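Local coordinates for protein p1 (Rice yellow mottle virus, PDB 6TY0) that suppresses RNA silencing as a virus-encoded zinc-finger protein that probably binds RNA and contributes to spread of the virus, at residues Thr2-Leu7 with Val41-Leu46; Arg9-Thr14 with Arg47-Pro52; Trp36-Val41 with Phe88-Ala93. One frame throughout, in Å; residues are numbered along the deposited sequence.

Interaction 1. Residues Thr2-Leu7 with Val41-Leu46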
ATOM      1  N   THR A   2      -6.325  -4.215   3.592  1.00 39.02           N
ATOM      2  CA  THR A   2      -7.536  -3.491   3.961  1.00 39.43           C
ATOM      3  C   THR A   2      -7.557  -2.175   3.174  1.00 40.47           C
ATOM      4  O   THR A   2      -6.551  -1.480   3.110  1.00 35.10           O
ATOM      5  CB  THR A   2      -7.593  -3.166   5.471  1.00 41.92           C
ATOM      6  OG1 THR A   2      -7.414  -4.355   6.250  1.00 39.77           O
ATOM      7  CG2 THR A   2      -8.935  -2.471   5.858  1.00 42.26           C
ATOM      8  N   ARG A   3      -8.693  -1.854   2.562  1.00 36.03           N
ATOM      9  CA  ARG A   3      -8.852  -0.608   1.819  1.00 37.72           C
ATOM     10  C   ARG A   3      -9.169   0.525   2.803  1.00 35.02           C
ATOM     11  O   ARG A   3     -10.013   0.373   3.684  1.00 33.72           O
ATOM     12  CB  ARG A   3      -9.994  -0.741   0.830  1.00 41.08           C
ATOM     13  CG  ARG A   3     -10.152   0.410  -0.134  1.00 46.21           C
ATOM     14  CD  ARG A   3     -11.537   0.330  -0.781  1.00 47.30           C
ATOM     15  NE  ARG A   3     -11.740  -0.892  -1.581  1.00 47.66           N
ATOM     16  CZ  ARG A   3     -11.757  -0.958  -2.922  1.00 50.29           C
ATOM     17  NH1 ARG A   3     -11.553   0.129  -3.678  1.00 56.40           N
ATOM     18  NH2 ARG A   3     -11.987  -2.121  -3.522  1.00 45.73           N
ATOM     19  N   LEU A   4      -8.440   1.627   2.716  1.00 33.49           N
ATOM     20  CA  LEU A   4      -8.835   2.855   3.435  1.00 33.77           C
ATOM     21  C   LEU A   4      -9.292   3.897   2.405  1.00 34.61           C
ATOM     22  O   LEU A   4      -8.502   4.341   1.587  1.00 36.74           O
ATOM     23  CB  LEU A   4      -7.665   3.417   4.215  1.00 34.51           C
ATOM     24  CG  LEU A   4      -8.044   4.647   5.031  1.00 37.67           C
ATOM     25  CD1 LEU A   4      -8.460   4.222   6.421  1.00 42.37           C
ATOM     26  CD2 LEU A   4      -6.880   5.604   5.097  1.00 41.37           C
ATOM     27  N   GLU A   5     -10.572   4.245   2.449  1.00 36.11           N
ATOM     28  CA  GLU A   5     -11.162   5.234   1.594  1.00 38.43           C
ATOM     29  C   GLU A   5     -10.962   6.647   2.137  1.00 37.37           C
ATOM     30  O   GLU A   5     -11.103   6.885   3.340  1.00 35.98           O
ATOM     31  CB  GLU A   5     -12.676   4.990   1.468  1.00 45.70           C
ATOM     32  CG  GLU A   5     -13.041   3.613   0.936  1.00 56.17           C
ATOM     33  CD  GLU A   5     -14.409   3.554   0.248  1.00 63.85           C
ATOM     34  OE1 GLU A   5     -15.227   4.495   0.399  1.00 63.61           O
ATOM     35  OE2 GLU A   5     -14.665   2.544  -0.450  1.00 71.69           O
ATOM     36  N   VAL A   6     -10.666   7.568   1.237  1.00 32.84           N
ATOM     37  CA  VAL A   6     -10.472   8.969   1.569  1.00 33.46           C
ATOM     38  C   VAL A   6     -11.401   9.824   0.712  1.00 33.21           C
ATOM     39  O   VAL A   6     -11.359   9.749  -0.510  1.00 33.32           O
ATOM     40  CB  VAL A   6      -9.048   9.417   1.267  1.00 35.98           C
ATOM     41  CG1 VAL A   6      -8.860  10.873   1.653  1.00 34.57           C
ATOM     42  CG2 VAL A   6      -8.053   8.520   2.001  1.00 41.01           C
ATOM     43  N   LEU A   7     -12.281  10.575   1.368  1.00 32.05           N
ATOM     44  CA  LEU A   7     -13.243  11.460   0.685  1.00 33.80           C
ATOM     45  C   LEU A   7     -12.666  12.849   0.708  1.00 33.27           C
ATOM     46  O   LEU A   7     -12.245  13.336   1.768  1.00 34.41           O
ATOM     47  CB  LEU A   7     -14.577  11.460   1.404  1.00 34.18           C
ATOM     48  CG  LEU A   7     -15.663  12.390   0.848  1.00 38.58           C
ATOM     49  CD1 LEU A   7     -16.134  11.971  -0.534  1.00 38.79           C
ATOM     50  CD2 LEU A   7     -16.830  12.362   1.825  1.00 40.83           C
ATOM     51  N   VAL A  41      -8.028   3.699  13.288  1.00 42.33           N
ATOM     52  CA  VAL A  41      -7.789   3.948  11.868  1.00 39.46           C
ATOM     53  C   VAL A  41      -9.121   3.917  11.138  1.00 42.34           C
ATOM     54  O   VAL A  41      -9.702   2.863  10.965  1.00 50.33           O
ATOM     55  CB  VAL A  41      -6.802   2.911  11.306  1.00 38.87           C
ATOM     56  CG1 VAL A  41      -6.702   2.935   9.798  1.00 38.00           C
ATOM     57  CG2 VAL A  41      -5.432   3.175  11.914  1.00 39.33           C
ATOM     58  N   ARG A  42      -9.614   5.067  10.715  1.00 41.81           N
ATOM     59  CA  ARG A  42     -10.920   5.133  10.073  1.00 47.97           C
ATOM     60  C   ARG A  42     -10.813   5.972   8.829  1.00 44.94           C
ATOM     61  O   ARG A  42     -10.002   6.901   8.772  1.00 40.81           O
ATOM     62  CB  ARG A  42     -11.957   5.773  11.016  1.00 53.06           C
ATOM     63  CG  ARG A  42     -12.176   4.974  12.288  1.00 60.90           C
ATOM     64  CD  ARG A  42     -12.891   5.747  13.381  1.00 67.79           C
ATOM     65  NE  ARG A  42     -13.265   4.802  14.424  1.00 82.30           N
ATOM     66  CZ  ARG A  42     -14.270   3.919  14.340  1.00 95.58           C
ATOM     67  NH1 ARG A  42     -15.062   3.858  13.265  1.00 92.71           N
ATOM     68  NH2 ARG A  42     -14.493   3.084  15.353  1.00105.98           N
ATOM     69  N   ASP A  43     -11.681   5.670   7.874  1.00 43.08           N
ATOM     70  CA  ASP A  43     -11.733   6.389   6.587  1.00 45.58           C
ATOM     71  C   ASP A  43     -11.858   7.890   6.833  1.00 42.36           C
ATOM     72  O   ASP A  43     -12.806   8.314   7.449  1.00 40.13           O
ATOM     73  CB  ASP A  43     -12.922   5.909   5.753  1.00 46.31           C
ATOM     74  CG  ASP A  43     -12.782   4.476   5.315  1.00 46.83           C
ATOM     75  OD1 ASP A  43     -11.645   3.991   5.190  1.00 52.75           O
ATOM     76  OD2 ASP A  43     -13.807   3.830   5.073  1.00 55.28           O
ATOM     77  N   PRO A  44     -10.864   8.684   6.409  1.00 40.28           N
ATOM     78  CA  PRO A  44     -10.953  10.117   6.620  1.00 37.47           C
ATOM     79  C   PRO A  44     -11.754  10.865   5.567  1.00 38.98           C
ATOM     80  O   PRO A  44     -11.885  10.413   4.409  1.00 38.64           O
ATOM     81  CB  PRO A  44      -9.518  10.585   6.498  1.00 39.03           C
ATOM     82  CG  PRO A  44      -8.878   9.598   5.622  1.00 41.24           C
ATOM     83  CD  PRO A  44      -9.550   8.292   5.904  1.00 40.31           C
ATOM     84  N   SER A  45     -12.191  12.044   5.982  1.00 36.57           N
ATOM     85  CA  SER A  45     -12.937  12.980   5.179  1.00 40.36           C
ATOM     86  C   SER A  45     -12.221  14.334   5.262  1.00 41.45           C
ATOM     87  O   SER A  45     -12.011  14.853   6.355  1.00 41.98           O
ATOM     88  CB  SER A  45     -14.344  13.061   5.732  1.00 42.42           C
ATOM     89  OG  SER A  45     -15.137  13.897   4.923  1.00 48.03           O
ATOM     90  N   LEU A  46     -11.783  14.860   4.122  1.00 38.62           N
ATOM     91  CA  LEU A  46     -10.855  15.988   4.064  1.00 37.10           C
ATOM     92  C   LEU A  46     -11.391  17.105   3.179  1.00 42.57           C
ATOM     93  O   LEU A  46     -12.227  16.860   2.288  1.00 40.33           O
ATOM     94  CB  LEU A  46      -9.540  15.571   3.448  1.00 38.37           C
ATOM     95  CG  LEU A  46      -8.790  14.345   4.013  1.00 40.81           C
ATOM     96  CD1 LEU A  46      -7.643  14.044   3.095  1.00 39.42           C
ATOM     97  CD2 LEU A  46      -8.296  14.566   5.453  1.00 39.06           C
TER
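Here two parallel strands of the mixed four-stranded sheet come together: 2-10 is an inner strand, and the chain of Val41-Leu46 approaches it as a loop before joining the sheet at Ser45. The end-to-end directions of the two segments differ by 28°, and the true beta bridge lies at the far end, between Leu7 and Ser45.

Three N-H groups carry the polar contact. Leu7 N donates to Pro44 O at 3.1 Å, in the carbonyl plane and nearly straight, and Leu46 N returns a bond to Leu7 O at 2.8 Å, almost along the C=O axis. Two residues back, at Glu5, no strand pairing is made across this contact, and a side chain takes over: Glu5 N bonds to Asp43 OD1 at 3.0 Å. This bond is bent, 137° at the hydrogen, and the donor stands well above the carboxylate plane. Asp suits the place because its short chain, with CG beside its own backbone N, brings an oxygen to the strand edge. The Glu5 carboxylate is close enough that like charge might raise the proton affinity of either acid.

Pro44, which has no N-H to offer the sheet, serves as an apolar plate. Leu4 CD2 meets its CD while the two side chains cross at about a right angle, and Val6 CG2 lies 3.9 Å from its CG. Leu4 sends its other branch, CD1, to Val41 CG1 and past Asp43 OD1. Leu4 and Val6, alternate residues of the strand, thus share one apolar face, which Phe88 and Val60 continue around Leu4. Leu7 and Ser45 point to the other face, where Leu7 CD2 touches Ser45 OG. Beyond Pro44, the branched Val6 reaches Leu46 obliquely, CG1 to CD1 at 3.7 Å.

Interaction 2. Residues Arg9-Thr14 with Arg47-Pro52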
ATOM      1  N   ARG A   9     -13.422  16.824  -0.367  1.00 33.10           N
ATOM      2  CA  ARG A   9     -14.372  17.864  -0.849  1.00 37.67           C
ATOM      3  C   ARG A   9     -13.704  19.259  -0.831  1.00 38.32           C
ATOM      4  O   ARG A   9     -12.732  19.450  -0.105  1.00 39.74           O
ATOM      5  CB  ARG A   9     -15.608  17.875   0.029  1.00 39.53           C
ATOM      6  CG  ARG A   9     -16.387  16.570   0.079  1.00 45.57           C
ATOM      7  CD  ARG A   9     -17.812  16.833   0.522  1.00 53.04           C
ATOM      8  NE  ARG A   9     -18.231  16.044   1.677  1.00 66.15           N
ATOM      9  CZ  ARG A   9     -17.852  16.266   2.942  1.00 76.74           C
ATOM     10  NH1 ARG A   9     -16.992  17.235   3.235  1.00 79.72           N
ATOM     11  NH2 ARG A   9     -18.317  15.494   3.925  1.00 78.39           N
ATOM     12  N   PRO A  10     -14.237  20.227  -1.599  1.00 38.45           N
ATOM     13  CA  PRO A  10     -13.559  21.506  -1.810  1.00 38.20           C
ATOM     14  C   PRO A  10     -13.567  22.356  -0.540  1.00 39.67           C
ATOM     15  O   PRO A  10     -14.484  22.251   0.283  1.00 37.77           O
ATOM     16  CB  PRO A  10     -14.402  22.198  -2.898  1.00 41.83           C
ATOM     17  CG  PRO A  10     -15.393  21.170  -3.368  1.00 41.00           C
ATOM     18  CD  PRO A  10     -15.575  20.217  -2.232  1.00 38.56           C
ATOM     19  N   THR A  11     -12.540  23.165  -0.362  1.00 42.00           N
ATOM     20  CA  THR A  11     -12.575  24.198   0.718  1.00 45.00           C
ATOM     21  C   THR A  11     -13.623  25.245   0.368  1.00 47.58           C
ATOM     22  O   THR A  11     -14.046  25.310  -0.785  1.00 44.59           O
ATOM     23  CB  THR A  11     -11.227  24.891   0.797  1.00 44.55           C
ATOM     24  OG1 THR A  11     -10.759  25.147  -0.542  1.00 46.72           O
ATOM     25  CG2 THR A  11     -10.207  23.992   1.500  1.00 43.60           C
ATOM     26  N   GLU A  12     -14.044  26.068   1.334  1.00 53.16           N
ATOM     27  CA  GLU A  12     -14.981  27.189   1.035  1.00 58.10           C
ATOM     28  C   GLU A  12     -14.490  28.136  -0.052  1.00 53.25           C
ATOM     29  O   GLU A  12     -15.258  28.592  -0.861  1.00 59.66           O
ATOM     30  CB  GLU A  12     -15.296  27.995   2.287  1.00 65.83           C
ATOM     31  CG  GLU A  12     -16.125  27.217   3.291  1.00 74.71           C
ATOM     32  CD  GLU A  12     -16.442  28.021   4.545  1.00 88.30           C
ATOM     33  OE1 GLU A  12     -16.190  29.249   4.559  1.00 92.92           O
ATOM     34  OE2 GLU A  12     -16.952  27.419   5.521  1.00 96.38           O
ATOM     35  N   GLN A  13     -13.193  28.367  -0.111  1.00 52.21           N
ATOM     36  CA  GLN A  13     -12.624  29.311  -1.044  1.00 53.64           C
ATOM     37  C   GLN A  13     -12.580  28.761  -2.434  1.00 56.92           C
ATOM     38  O   GLN A  13     -12.239  29.493  -3.364  1.00 62.76           O
ATOM     39  CB  GLN A  13     -11.172  29.652  -0.678  1.00 61.21           C
ATOM     40  CG  GLN A  13     -10.912  29.841   0.806  1.00 74.76           C
ATOM     41  CD  GLN A  13     -10.559  28.537   1.532  1.00 73.97           C
ATOM     42  OE1 GLN A  13      -9.495  27.954   1.305  1.00 74.47           O
ATOM     43  NE2 GLN A  13     -11.450  28.084   2.418  1.00 70.69           N
ATOM     44  N   THR A  14     -12.817  27.462  -2.615  1.00 52.39           N
ATOM     45  CA  THR A  14     -12.785  26.921  -3.978  1.00 47.21           C
ATOM     46  C   THR A  14     -14.077  26.259  -4.349  1.00 41.12           C
ATOM     47  O   THR A  14     -14.168  25.774  -5.455  1.00 43.05           O
ATOM     48  CB  THR A  14     -11.653  25.887  -4.200  1.00 48.45           C
ATOM     49  OG1 THR A  14     -11.801  24.810  -3.265  1.00 41.24           O
ATOM     50  CG2 THR A  14     -10.282  26.545  -4.067  1.00 49.04           C
ATOM     51  N   ARG A  47     -10.862  18.314   3.397  1.00 38.51           N
ATOM     52  CA  ARG A  47     -11.179  19.475   2.598  1.00 39.21           C
ATOM     53  C   ARG A  47      -9.906  19.898   1.959  1.00 38.13           C
ATOM     54  O   ARG A  47      -8.887  20.050   2.636  1.00 38.61           O
ATOM     55  CB  ARG A  47     -11.688  20.631   3.470  1.00 42.75           C
ATOM     56  CG  ARG A  47     -13.053  20.407   4.049  1.00 45.22           C
ATOM     57  CD  ARG A  47     -14.123  20.871   3.085  1.00 50.17           C
ATOM     58  NE  ARG A  47     -15.424  20.414   3.542  1.00 55.33           N
ATOM     59  CZ  ARG A  47     -16.541  20.441   2.820  1.00 61.93           C
ATOM     60  NH1 ARG A  47     -16.551  20.925   1.580  1.00 60.35           N
ATOM     61  NH2 ARG A  47     -17.662  19.980   3.351  1.00 65.07           N
ATOM     62  N   ALA A  48      -9.946  20.095   0.650  1.00 35.04           N
ATOM     63  CA  ALA A  48      -8.806  20.586  -0.080  1.00 35.00           C
ATOM     64  C   ALA A  48      -9.252  21.563  -1.150  1.00 38.28           C
ATOM     65  O   ALA A  48     -10.456  21.722  -1.407  1.00 41.97           O
ATOM     66  CB  ALA A  48      -8.073  19.424  -0.726  1.00 34.99           C
ATOM     67  N   ASP A  49      -8.273  22.156  -1.824  1.00 41.35           N
ATOM     68  CA  ASP A  49      -8.538  23.211  -2.803  1.00 44.41           C
ATOM     69  C   ASP A  49      -8.807  22.662  -4.191  1.00 39.17           C
ATOM     70  O   ASP A  49      -7.888  22.161  -4.840  1.00 38.27           O
ATOM     71  CB  ASP A  49      -7.343  24.150  -2.924  1.00 43.91           C
ATOM     72  CG  ASP A  49      -7.187  25.065  -1.707  1.00 45.68           C
ATOM     73  OD1 ASP A  49      -8.202  25.483  -1.081  1.00 48.05           O
ATOM     74  OD2 ASP A  49      -6.014  25.331  -1.388  1.00 51.77           O
ATOM     75  N   PHE A  50     -10.045  22.817  -4.653  1.00 40.77           N
ATOM     76  CA  PHE A  50     -10.373  22.433  -6.012  1.00 38.98           C
ATOM     77  C   PHE A  50      -9.552  23.287  -6.966  1.00 40.56           C
ATOM     78  O   PHE A  50      -9.399  24.475  -6.779  1.00 45.52           O
ATOM     79  CB  PHE A  50     -11.859  22.566  -6.298  1.00 40.82           C
ATOM     80  CG  PHE A  50     -12.197  22.322  -7.745  1.00 43.98           C
ATOM     81  CD1 PHE A  50     -12.300  21.022  -8.238  1.00 42.40           C
ATOM     82  CD2 PHE A  50     -12.392  23.386  -8.625  1.00 44.93           C
ATOM     83  CE1 PHE A  50     -12.566  20.774  -9.565  1.00 41.09           C
ATOM     84  CE2 PHE A  50     -12.682  23.137  -9.962  1.00 47.25           C
ATOM     85  CZ  PHE A  50     -12.770  21.832 -10.429  1.00 41.94           C
ATOM     86  N   ASN A  51      -8.997  22.671  -7.977  1.00 40.71           N
ATOM     87  CA  ASN A  51      -8.295  23.399  -8.986  1.00 44.22           C
ATOM     88  C   ASN A  51      -8.387  22.652 -10.300  1.00 46.45           C
ATOM     89  O   ASN A  51      -7.987  21.493 -10.361  1.00 43.49           O
ATOM     90  CB  ASN A  51      -6.843  23.535  -8.604  1.00 48.29           C
ATOM     91  CG  ASN A  51      -6.080  24.378  -9.596  1.00 54.35           C
ATOM     92  OD1 ASN A  51      -6.100  24.136 -10.800  1.00 55.19           O
ATOM     93  ND2 ASN A  51      -5.400  25.375  -9.095  1.00 55.52           N
ATOM     94  N   PRO A  52      -8.886  23.310 -11.366  1.00 44.96           N
ATOM     95  CA  PRO A  52      -9.241  22.556 -12.580  1.00 44.11           C
ATOM     96  C   PRO A  52      -8.102  22.056 -13.407  1.00 39.63           C
ATOM     97  O   PRO A  52      -8.334  21.254 -14.281  1.00 44.41           O
ATOM     98  CB  PRO A  52     -10.076  23.548 -13.403  1.00 45.52           C
ATOM     99  CG  PRO A  52      -9.782  24.886 -12.818  1.00 49.22           C
ATOM    100  CD  PRO A  52      -9.492  24.652 -11.359  1.00 51.22           C
TER
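This is a strand-pair contact strengthened by side-chain hydrogen bonds, at the end of the four-stranded sheet where strand 2-10 gives way to the turn before helix 15-21. Ala48 N donates to Arg9 O at 3.0 Å, in the carbonyl plane. Thr11 N reaches Ala48 O at 2.7 Å, but from above the carbonyl plane. These bonds continue the parallel ladder, with Arg9 opposite Arg47 and Pro10 opposite Ala48. Past Pro10 the strand ends and the threonines take over. Thr11 OG1, between its own backbone N and carbonyl carbon (chi1 42°), donates to the anti lone pair of Asp49 OD1 at 2.6 Å; Asn82 holds the other carboxylate oxygen. Thr14, the N-cap residue, turns its OG1 across to accept Phe50 N at 3.0 Å. Its small branched side chain therefore serves the neighbouring strand, while Phe50 packs on Ala18 and Val21 of the helix. Arg47 bends at chi2 so that NH1 meets Pro10 O at 2.8 Å, in the guanidinium plane. Over one face of that guanidinium lies Arg9, its NH1 only 2.8 Å from Arg47 NH2, the two planes 39° apart: two donors of like charge, not bonded.

Interaction 3. Residues Trp36-Val41 with Phe88-Ala93; sequences WDVDSV and FDVVCA. With ZN (zinc ion), chain C.
The loop 36-41 lies against the end of strand 86-90 and the segment that carries zinc ligand Cys92, with no direct hydrogen bond between the two. Its close side is apolar. Val90 sits at the centre: its CG2, between the backbone N and carbonyl carbon, meets the edge of the Trp36 indole, 3.9 Å from CE3 and close to the ring plane, while CG1 turns toward Ser40 and Val41. The large indole suits this buried place because it spans from Val90 to the Cys92 CB, 4.0 Å from CZ3, and also meets the ring of Phe62. Val38 points toward the other segment, its CG1 3.6 Å from Val91 O and also against Ala93, its CG2 against Val90 CG2. On the same side, Val41 CG1 stands 4.3 Å from the centroid of the Phe88 ring and only 3° off its normal, a CH-pi contact over the face, with CG2 resting near CG of that ring. The branched valine can thus cover the ring with both methyls.

Toward the exposed Ser40 the fit is looser. Ser40, in the type I turn from Val38 to Val41, has OG touching Val90 CG1; a water links the two segments, 3.0 Å from Ser40 OG and accepting from Val91 N at 2.8 Å.

Cys92 SG binds zinc at 2.4 Å, and Cys64, Cys67 and Cys95 complete the four-cysteine site. Chi1 of 81° sets SG between the backbone N and carbonyl carbon, from where it reaches the ion, while CB packs on the indole. Four sulfurs around one zinc are consistent with thiolate ligands, their charge balanced in part by the metal.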
ATOM      1  N   TRP A  36      -2.316  -2.398  10.825  1.00 34.16           N
ATOM      2  CA  TRP A  36      -3.058  -1.155  11.050  1.00 32.28           C
ATOM      3  C   TRP A  36      -4.575  -1.346  11.083  1.00 36.37           C
ATOM      4  O   TRP A  36      -5.333  -0.362  11.037  1.00 34.90           O
ATOM      5  CB  TRP A  36      -2.650  -0.137   9.987  1.00 32.94           C
ATOM      6  CG  TRP A  36      -1.190  -0.029   9.888  1.00 30.03           C
ATOM      7  CD1 TRP A  36      -0.411  -0.543   8.909  1.00 30.58           C
ATOM      8  CD2 TRP A  36      -0.312   0.537  10.850  1.00 29.78           C
ATOM      9  NE1 TRP A  36       0.884  -0.284   9.171  1.00 29.53           N
ATOM     10  CE2 TRP A  36       0.984   0.372  10.365  1.00 29.36           C
ATOM     11  CE3 TRP A  36      -0.500   1.192  12.075  1.00 32.82           C
ATOM     12  CZ2 TRP A  36       2.101   0.827  11.045  1.00 29.37           C
ATOM     13  CZ3 TRP A  36       0.613   1.645  12.746  1.00 32.02           C
ATOM     14  CH2 TRP A  36       1.889   1.459  12.235  1.00 33.46           C
ATOM     15  N   ASP A  37      -5.008  -2.611  11.179  1.00 36.91           N
ATOM     16  CA  ASP A  37      -6.413  -2.946  11.467  1.00 38.87           C
ATOM     17  C   ASP A  37      -6.735  -2.758  12.948  1.00 42.80           C
ATOM     18  O   ASP A  37      -6.795  -3.726  13.713  1.00 42.11           O
ATOM     19  CB  ASP A  37      -6.692  -4.405  11.096  1.00 43.27           C
ATOM     20  CG  ASP A  37      -6.699  -4.635   9.592  1.00 49.72           C
ATOM     21  OD1 ASP A  37      -7.106  -3.718   8.841  1.00 48.98           O
ATOM     22  OD2 ASP A  37      -6.288  -5.736   9.159  1.00 53.85           O
ATOM     23  N   VAL A  38      -6.909  -1.508  13.353  1.00 43.52           N
ATOM     24  CA  VAL A  38      -7.210  -1.153  14.731  1.00 43.45           C
ATOM     25  C   VAL A  38      -8.302  -0.098  14.689  1.00 43.91           C
ATOM     26  O   VAL A  38      -8.451   0.549  13.650  1.00 39.98           O
ATOM     27  CB  VAL A  38      -5.960  -0.622  15.468  1.00 45.04           C
ATOM     28  CG1 VAL A  38      -4.922  -1.711  15.599  1.00 42.15           C
ATOM     29  CG2 VAL A  38      -5.369   0.593  14.753  1.00 44.04           C
ATOM     30  N   ASP A  39      -9.046   0.078  15.791  1.00 46.10           N
ATOM     31  CA  ASP A  39     -10.271   0.920  15.815  1.00 48.84           C
ATOM     32  C   ASP A  39     -10.029   2.370  15.423  1.00 47.59           C
ATOM     33  O   ASP A  39     -10.875   2.981  14.792  1.00 51.18           O
ATOM     34  CB  ASP A  39     -10.927   0.943  17.214  1.00 52.05           C
ATOM     35  CG  ASP A  39     -11.782  -0.279  17.493  1.00 63.69           C
ATOM     36  OD1 ASP A  39     -11.502  -1.382  16.965  1.00 70.25           O
ATOM     37  OD2 ASP A  39     -12.751  -0.135  18.263  1.00 75.58           O
ATOM     38  N   SER A  40      -8.880   2.916  15.813  1.00 46.52           N
ATOM     39  CA  SER A  40      -8.587   4.343  15.610  1.00 48.26           C
ATOM     40  C   SER A  40      -8.191   4.697  14.160  1.00 47.52           C
ATOM     41  O   SER A  40      -8.021   5.867  13.852  1.00 49.58           O
ATOM     42  CB  SER A  40      -7.485   4.790  16.574  1.00 47.15           C
ATOM     43  OG  SER A  40      -6.427   3.827  16.591  1.00 53.97           O
ATOM     44  N   VAL A  41      -8.028   3.699  13.288  1.00 42.33           N
ATOM     45  CA  VAL A  41      -7.789   3.948  11.868  1.00 39.46           C
ATOM     46  C   VAL A  41      -9.121   3.917  11.138  1.00 42.34           C
ATOM     47  O   VAL A  41      -9.702   2.863  10.965  1.00 50.33           O
ATOM     48  CB  VAL A  41      -6.802   2.911  11.306  1.00 38.87           C
ATOM     49  CG1 VAL A  41      -6.702   2.935   9.798  1.00 38.00           C
ATOM     50  CG2 VAL A  41      -5.432   3.175  11.914  1.00 39.33           C
ATOM     51  N   PHE A  88      -1.976   8.696  10.950  1.00 33.85           N
ATOM     52  CA  PHE A  88      -2.524   7.787  11.945  1.00 34.12           C
ATOM     53  C   PHE A  88      -1.393   7.460  12.884  1.00 35.15           C
ATOM     54  O   PHE A  88      -0.558   6.598  12.593  1.00 36.12           O
ATOM     55  CB  PHE A  88      -3.053   6.522  11.272  1.00 34.12           C
ATOM     56  CG  PHE A  88      -4.301   6.764  10.489  1.00 31.70           C
ATOM     57  CD1 PHE A  88      -5.465   7.135  11.141  1.00 34.76           C
ATOM     58  CD2 PHE A  88      -4.304   6.679   9.124  1.00 32.63           C
ATOM     59  CE1 PHE A  88      -6.622   7.397  10.416  1.00 36.67           C
ATOM     60  CE2 PHE A  88      -5.446   6.961   8.385  1.00 35.22           C
ATOM     61  CZ  PHE A  88      -6.619   7.304   9.035  1.00 35.17           C
ATOM     62  N   ASP A  89      -1.358   8.201  13.993  1.00 36.41           N
ATOM     63  CA  ASP A  89      -0.449   7.932  15.116  1.00 37.60           C
ATOM     64  C   ASP A  89      -1.231   7.119  16.128  1.00 39.30           C
ATOM     65  O   ASP A  89      -1.992   7.674  16.900  1.00 36.12           O
ATOM     66  CB  ASP A  89       0.076   9.242  15.719  1.00 38.18           C
ATOM     67  CG  ASP A  89       0.888  10.049  14.697  1.00 40.38           C
ATOM     68  OD1 ASP A  89       1.818   9.490  14.112  1.00 41.05           O
ATOM     69  OD2 ASP A  89       0.561  11.213  14.450  1.00 41.02           O
ATOM     70  N   VAL A  90      -1.052   5.800  16.100  1.00 36.50           N
ATOM     71  CA  VAL A  90      -1.943   4.920  16.812  1.00 34.72           C
ATOM     72  C   VAL A  90      -1.142   3.824  17.479  1.00 35.46           C
ATOM     73  O   VAL A  90       0.048   3.763  17.322  1.00 33.71           O
ATOM     74  CB  VAL A  90      -2.949   4.289  15.823  1.00 37.35           C
ATOM     75  CG1 VAL A  90      -3.770   5.374  15.145  1.00 37.86           C
ATOM     76  CG2 VAL A  90      -2.236   3.415  14.795  1.00 35.72           C
ATOM     77  N   VAL A  91      -1.814   2.987  18.248  1.00 35.40           N
ATOM     78  CA  VAL A  91      -1.207   1.786  18.820  1.00 35.40           C
ATOM     79  C   VAL A  91      -1.483   0.679  17.823  1.00 33.17           C
ATOM     80  O   VAL A  91      -2.648   0.410  17.493  1.00 34.06           O
ATOM     81  CB  VAL A  91      -1.763   1.446  20.225  1.00 34.56           C
ATOM     82  CG1 VAL A  91      -1.145   0.178  20.760  1.00 37.88           C
ATOM     83  CG2 VAL A  91      -1.546   2.615  21.186  1.00 38.01           C
ATOM     84  N   CYS A  92      -0.422   0.053  17.337  1.00 33.71           N
ATOM     85  CA  CYS A  92      -0.546  -0.926  16.235  1.00 35.70           C
ATOM     86  C   CYS A  92      -1.140  -2.247  16.777  1.00 41.13           C
ATOM     87  O   CYS A  92      -1.304  -2.408  18.002  1.00 35.95           O
ATOM     88  CB  CYS A  92       0.802  -1.168  15.565  1.00 35.94           C
ATOM     89  SG  CYS A  92       1.866  -2.357  16.465  1.00 38.10           S
ATOM     90  N   ALA A  93      -1.514  -3.156  15.871  1.00 38.81           N
ATOM     91  CA  ALA A  93      -2.136  -4.427  16.270  1.00 42.53           C
ATOM     92  C   ALA A  93      -1.252  -5.304  17.169  1.00 39.39           C
ATOM     93  O   ALA A  93      -1.741  -6.071  17.944  1.00 42.60           O
ATOM     94  CB  ALA A  93      -2.604  -5.221  15.040  1.00 38.94           C
TER
HETATM   95 ZN    ZN C 201       3.448  -1.122  17.781  1.00 36.85          ZN
HETATM   96  O   HOH W   1      -4.449   3.687  18.871  1.00 54.09           O

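Overall arrangement
From the N terminus, strand 2-10 leads into helix 15-21, strand 26-32 and the loop that holds residues 36-41. Interaction 1 closes the chain back from 41-46 to 2-7, and interaction 2 continues the same parallel strand pair from 47-52 to 9-14, with Leu46 O to Arg9 N joining them. Interaction 3 closes the longest loop, from 36-41 to 88-93, a loop that takes in strands of both sheets. All three cross pairwise along the chain. Interactions 1 and 3 share Val41 and meet through Thr2 with Asp37 and Leu4 with Phe88, tying the four-stranded sheet to the zinc-site end; interaction 2 lies beyond, at the helix end.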